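PDB 4YJ6: aryl acylamidase from bacterium CSBL00001, which probably hydrolyses the amide bond of aryl acylamides, releasing an aromatic amine and a carboxylate, as an amidase signature enzyme. Local coordinates for residues F87-G92 against V112-P117. Sequence-based numbering, arbitrary orientation.
Sequences FAAKPG and VWSTYP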
loop_
_atom_site.group_PDB
_atom_site.type_symbol
_atom_site.label_atom_id
_atom_site.label_comp_id
_atom_site.label_asym_id
_atom_site.label_seq_id
_atom_site.Cartn_x
_atom_site.Cartn_y
_atom_site.Cartn_z
ATOM N N PHE A 87 -2.433 -8.581 9.591
ATOM C CA PHE A 87 -1.292 -9.149 10.307
ATOM C C PHE A 87 -0.589 -8.079 11.151
ATOM O O PHE A 87 0.629 -8.100 11.326
ATOM C CB PHE A 87 -0.342 -9.853 9.346
ATOM C CG PHE A 87 -0.980 -11.044 8.683
ATOM C CD1 PHE A 87 -1.089 -12.258 9.377
ATOM C CD2 PHE A 87 -1.526 -10.940 7.409
ATOM C CE1 PHE A 87 -1.688 -13.356 8.795
ATOM C CE2 PHE A 87 -2.137 -12.050 6.805
ATOM C CZ PHE A 87 -2.213 -13.246 7.488
ATOM N N ALA A 88 -1.383 -7.157 11.678
ATOM C CA ALA A 88 -0.854 -6.140 12.595
ATOM C C ALA A 88 -0.169 -6.839 13.761
ATOM O O ALA A 88 -0.725 -7.778 14.314
ATOM C CB ALA A 88 -1.986 -5.262 13.110
ATOM N N ALA A 89 1.023 -6.384 14.136
ATOM C CA ALA A 89 1.577 -6.789 15.430
ATOM C C ALA A 89 2.074 -5.544 16.145
ATOM O O ALA A 89 3.024 -4.886 15.703
ATOM C CB ALA A 89 2.717 -7.795 15.256
ATOM N N LYS A 90 1.418 -5.212 17.254
ATOM C CA LYS A 90 1.902 -4.124 18.104
ATOM C C LYS A 90 1.424 -4.481 19.501
ATOM O O LYS A 90 0.236 -4.699 19.716
ATOM C CB LYS A 90 1.354 -2.761 17.675
ATOM C CG LYS A 90 1.915 -1.650 18.591
ATOM C CD LYS A 90 1.610 -0.288 18.098
ATOM C CE LYS A 90 2.495 0.779 18.807
ATOM N NZ LYS A 90 2.456 0.797 20.305
ATOM N N PRO A 91 2.349 -4.573 20.449
ATOM C CA PRO A 91 1.938 -5.149 21.742
ATOM C C PRO A 91 0.715 -4.461 22.363
ATOM O O PRO A 91 0.658 -3.226 22.438
ATOM C CB PRO A 91 3.195 -4.996 22.587
ATOM C CG PRO A 91 4.314 -5.178 21.578
ATOM C CD PRO A 91 3.807 -4.407 20.345
ATOM N N GLY A 92 -0.282 -5.262 22.755
ATOM C CA GLY A 92 -1.500 -4.728 23.340
ATOM C C GLY A 92 -2.566 -4.248 22.367
ATOM O O GLY A 92 -3.668 -3.902 22.788
ATOM N N VAL A 112 6.408 -8.477 20.206
ATOM C CA VAL A 112 6.189 -8.833 18.787
ATOM C C VAL A 112 5.676 -7.604 17.994
ATOM O O VAL A 112 4.645 -7.015 18.334
ATOM C CB VAL A 112 5.164 -9.988 18.686
ATOM C CG1 VAL A 112 4.945 -10.438 17.223
ATOM C CG2 VAL A 112 5.625 -11.210 19.556
ATOM N N TRP A 113 6.396 -7.240 16.927
ATOM C CA TRP A 113 6.077 -6.010 16.181
ATOM C C TRP A 113 6.088 -6.242 14.695
ATOM O O TRP A 113 6.945 -6.963 14.189
ATOM C CB TRP A 113 7.116 -4.927 16.438
ATOM C CG TRP A 113 7.119 -4.364 17.822
ATOM C CD1 TRP A 113 7.650 -4.935 18.951
ATOM C CD2 TRP A 113 6.585 -3.093 18.222
ATOM N NE1 TRP A 113 7.469 -4.087 20.031
ATOM C CE2 TRP A 113 6.839 -2.949 19.608
ATOM C CE3 TRP A 113 5.954 -2.045 17.536
ATOM C CZ2 TRP A 113 6.456 -1.816 20.318
ATOM C CZ3 TRP A 113 5.591 -0.916 18.237
ATOM C CH2 TRP A 113 5.824 -0.817 19.626
ATOM N N SER A 114 5.166 -5.596 13.984
ATOM C CA SER A 114 5.317 -5.486 12.529
ATOM C C SER A 114 6.106 -4.206 12.240
ATOM O O SER A 114 6.275 -3.357 13.114
ATOM C CB SER A 114 3.975 -5.542 11.830
ATOM O OG SER A 114 3.087 -4.610 12.357
ATOM N N THR A 115 6.618 -4.067 11.018
ATOM C CA THR A 115 7.697 -3.091 10.790
ATOM C C THR A 115 7.247 -1.650 10.886
ATOM O O THR A 115 7.929 -0.828 11.491
ATOM C CB THR A 115 8.300 -3.322 9.413
ATOM O OG1 THR A 115 8.804 -4.665 9.390
ATOM C CG2 THR A 115 9.443 -2.288 9.150
ATOM N N TYR A 116 6.130 -1.314 10.264
ATOM C CA TYR A 116 5.726 0.097 10.237
ATOM C C TYR A 116 5.552 0.701 11.671
ATOM O O TYR A 116 6.155 1.706 11.954
ATOM C CB TYR A 116 4.471 0.260 9.382
ATOM C CG TYR A 116 4.080 1.680 9.154
ATOM C CD1 TYR A 116 4.617 2.388 8.066
ATOM C CD2 TYR A 116 3.133 2.300 9.965
ATOM C CE1 TYR A 116 4.266 3.683 7.824
ATOM C CE2 TYR A 116 2.755 3.622 9.711
ATOM C CZ TYR A 116 3.327 4.288 8.628
ATOM O OH TYR A 116 2.977 5.581 8.351
ATOM N N PRO A 117 4.733 0.084 12.552
ATOM C CA PRO A 117 4.587 0.698 13.894
ATOM C C PRO A 117 5.914 0.773 14.672
ATOM O O PRO A 117 6.187 1.775 15.331
ATOM C CB PRO A 117 3.557 -0.204 14.590
ATOM C CG PRO A 117 3.640 -1.558 13.890
ATOM C CD PRO A 117 3.879 -1.121 12.392
#
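P91 lies over one face of the W113 indole. Its CD sits 3.6 Å from the centre of the five-membered ring of W113, 20° off the ring normal, a CH-pi contact. CG of P91 lies 3.7 Å from NE1 of W113, and the two side chains cross at about a right angle. K90 runs side by side with the indole. Its CG, anti to the backbone N (chi1 -179°), starts the chain alongside the six-membered ring, and CE lies 3.6 Å from CZ3 of W113, obliquely to the ring. The chain bends at chi4 (-55°), and NZ forms a salt bridge with E55. An alanine in place of W113 would probably leave P91 CD without its aromatic face and the K90 chain freer to move.

The backbones meet between A89 and S114. S114 N donates to A89 O at 2.8 Å. The same oxygen receives a CA-H...O contact from W113 CA at 3.3 Å. A89 N donates to S114 OG in a longer, nearly straight bond of 3.3 Å. S114 is the N-cap residue of helix 115-122, although its side chain makes no capping bond. In this amidase signature fold the pairing joins the loop after strand 80-84 to the lead-in and first turn of helix 115-122. P117 packs its CB against K90 CD at 4.0 Å. Both side chains also touch L127 of strand 126-131.

Away from the close P91-W113 contact the packing loosens on the solvent side, where V112 is exposed and its CG1 meets A89 CB at 4.0 Å. F87 is also exposed, and its side chain touches L97.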